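Local coordinates for exported protein (Bacteroides fragilis, PDB 4JX0) that is of unknown function but binds a magnesium ion in a discoidin-like (F5/F8 type C) domain that follows a BT_3987-like N-terminal domain, at residues 217-222 against 311-316. Numbering follows the deposited sequence.
Sequences NNWYTS and VDVNEV. With MG (magnesium ion), chain D.
Asn-217 reaches across to Asn-314 and Asp-312 where two short antiparallel strands meet, a worked example of side chains completing a ladder that the backbone makes only in part. Its CG lies anti to the backbone N (chi1 -177°); the amide stacks on the Asp-312 carboxylate, with the two planes 15° apart. ND2 gives one N-H to Asn-314 OD1 at 3.0 Å, nearly along the C=O axis, and another to Trp-219 O at 2.8 Å, from above that carbonyl's plane. The same Trp-219 O receives only a weak bond from Val-313 N. On the other side of this pair a water stands in for the direct bond, accepting from Trp-219 N and donating to Val-313 O. At the Thr-221 end the grip is double: Thr-221 N donates to Val-311 O at 3.1 Å, while Thr-221 OG1 accepts from Val-311 N at 3.1 Å.

The packed face is apolar. The Trp-219 indole meets Val-313 at its edge, CZ3 lying 3.6 Å from CG2, and Leu-228 and Met-302 of the neighbouring sheet help bury the pair within the β-sandwich. On the other face, Asp-312 stays buried beside the Asn-217 amide, its OD2 bonded to Asn-246, but Tyr-220 is partly exposed, its CB 3.4 Å from Asp-312 OD1.

Just past the ladder, Asn-314 O and Glu-315 OE1 bind magnesium, with a water, Ser-208 O, Asp-211 OD1 and Asn-213 O completing six ligands. The Asn-217 amide therefore holds the side chain of a residue whose carbonyl is a metal ligand, consistent with a second-shell part in positioning the site.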
# COMPACT_ATOMS: atom_id res chain seq x y z
N ASN A 217 14.97 19.71 -20.87
CA ASN A 217 15.23 18.75 -19.81
C ASN A 217 16.71 18.40 -19.67
O ASN A 217 17.43 18.26 -20.66
CB ASN A 217 14.45 17.47 -20.06
CG ASN A 217 14.63 16.46 -18.96
OD1 ASN A 217 15.43 15.54 -19.08
ND2 ASN A 217 14.00 16.69 -17.83
N ASN A 218 17.12 18.21 -18.41
CA ASN A 218 18.45 17.75 -18.01
C ASN A 218 18.32 16.72 -16.87
O ASN A 218 19.00 15.70 -16.91
CB ASN A 218 19.34 18.92 -17.63
CG ASN A 218 19.86 19.67 -18.83
OD1 ASN A 218 20.63 19.13 -19.62
ND2 ASN A 218 19.43 20.92 -19.01
N TRP A 219 17.46 16.98 -15.86
CA TRP A 219 17.21 16.08 -14.74
C TRP A 219 15.93 15.27 -14.93
O TRP A 219 14.88 15.81 -15.27
CB TRP A 219 17.10 16.88 -13.44
CG TRP A 219 17.03 16.01 -12.22
CD1 TRP A 219 18.08 15.47 -11.54
CD2 TRP A 219 15.85 15.51 -11.58
NE1 TRP A 219 17.63 14.69 -10.50
CE2 TRP A 219 16.26 14.70 -10.50
CE3 TRP A 219 14.47 15.65 -11.85
CZ2 TRP A 219 15.34 14.04 -9.68
CZ3 TRP A 219 13.57 15.01 -11.01
CH2 TRP A 219 14.01 14.20 -9.96
N TYR A 220 16.02 13.98 -14.59
CA TYR A 220 14.90 13.04 -14.62
C TYR A 220 15.22 11.84 -13.76
O TYR A 220 16.39 11.56 -13.50
CB TYR A 220 14.55 12.62 -16.06
CG TYR A 220 15.69 12.02 -16.85
CD1 TYR A 220 16.58 12.82 -17.55
CD2 TYR A 220 15.85 10.64 -16.95
CE1 TYR A 220 17.62 12.28 -18.30
CE2 TYR A 220 16.86 10.08 -17.73
CZ TYR A 220 17.76 10.91 -18.39
OH TYR A 220 18.81 10.41 -19.12
N THR A 221 14.19 11.14 -13.27
CA THR A 221 14.37 9.96 -12.43
C THR A 221 14.47 8.73 -13.32
O THR A 221 14.08 8.78 -14.49
CB THR A 221 13.21 9.84 -11.41
OG1 THR A 221 11.97 9.61 -12.08
CG2 THR A 221 13.09 11.06 -10.53
N SER A 222 15.01 7.64 -12.77
CA SER A 222 15.12 6.34 -13.45
C SER A 222 14.40 5.21 -12.69
O SER A 222 14.24 4.14 -13.26
CB SER A 222 16.58 5.98 -13.65
OG SER A 222 17.22 6.97 -14.43
N VAL A 311 10.28 10.30 -14.57
CA VAL A 311 9.63 11.56 -14.93
C VAL A 311 10.68 12.64 -15.16
O VAL A 311 11.73 12.63 -14.53
CB VAL A 311 8.59 12.03 -13.87
CG1 VAL A 311 7.71 10.87 -13.40
CG2 VAL A 311 9.25 12.71 -12.67
N ASP A 312 10.35 13.61 -16.02
CA ASP A 312 11.15 14.79 -16.30
C ASP A 312 10.72 15.91 -15.39
O ASP A 312 9.53 16.08 -15.20
CB ASP A 312 10.96 15.28 -17.75
CG ASP A 312 11.67 14.53 -18.85
OD1 ASP A 312 12.36 13.55 -18.53
OD2 ASP A 312 11.50 14.91 -20.03
N VAL A 313 11.67 16.68 -14.85
CA VAL A 313 11.36 17.90 -14.11
C VAL A 313 12.29 18.93 -14.75
O VAL A 313 13.51 18.81 -14.63
CB VAL A 313 11.42 17.80 -12.57
CG1 VAL A 313 10.97 19.11 -11.93
CG2 VAL A 313 10.53 16.67 -12.08
N ASN A 314 11.72 19.82 -15.56
CA ASN A 314 12.43 20.82 -16.35
C ASN A 314 12.63 22.13 -15.61
O ASN A 314 13.54 22.89 -15.94
CB ASN A 314 11.63 21.09 -17.63
CG ASN A 314 11.37 19.86 -18.46
OD1 ASN A 314 11.99 18.82 -18.27
ND2 ASN A 314 10.41 19.94 -19.38
N GLU A 315 11.75 22.43 -14.63
CA GLU A 315 11.79 23.66 -13.84
C GLU A 315 10.91 23.47 -12.60
O GLU A 315 9.86 22.84 -12.71
CB GLU A 315 11.30 24.84 -14.70
CG GLU A 315 11.40 26.20 -14.06
CD GLU A 315 12.76 26.87 -14.05
OE1 GLU A 315 13.75 26.26 -14.51
OE2 GLU A 315 12.82 28.03 -13.56
N VAL A 316 11.33 23.99 -11.43
CA VAL A 316 10.57 23.91 -10.17
C VAL A 316 10.32 25.33 -9.70
O VAL A 316 11.27 26.12 -9.61
CB VAL A 316 11.31 23.08 -9.09
CG1 VAL A 316 10.52 23.04 -7.79
CG2 VAL A 316 11.58 21.66 -9.58
MG MG D . 14.60 24.78 -16.17
O HOH W 1 15.88 19.54 -15.99
O HOH W 2 15.50 23.42 -17.61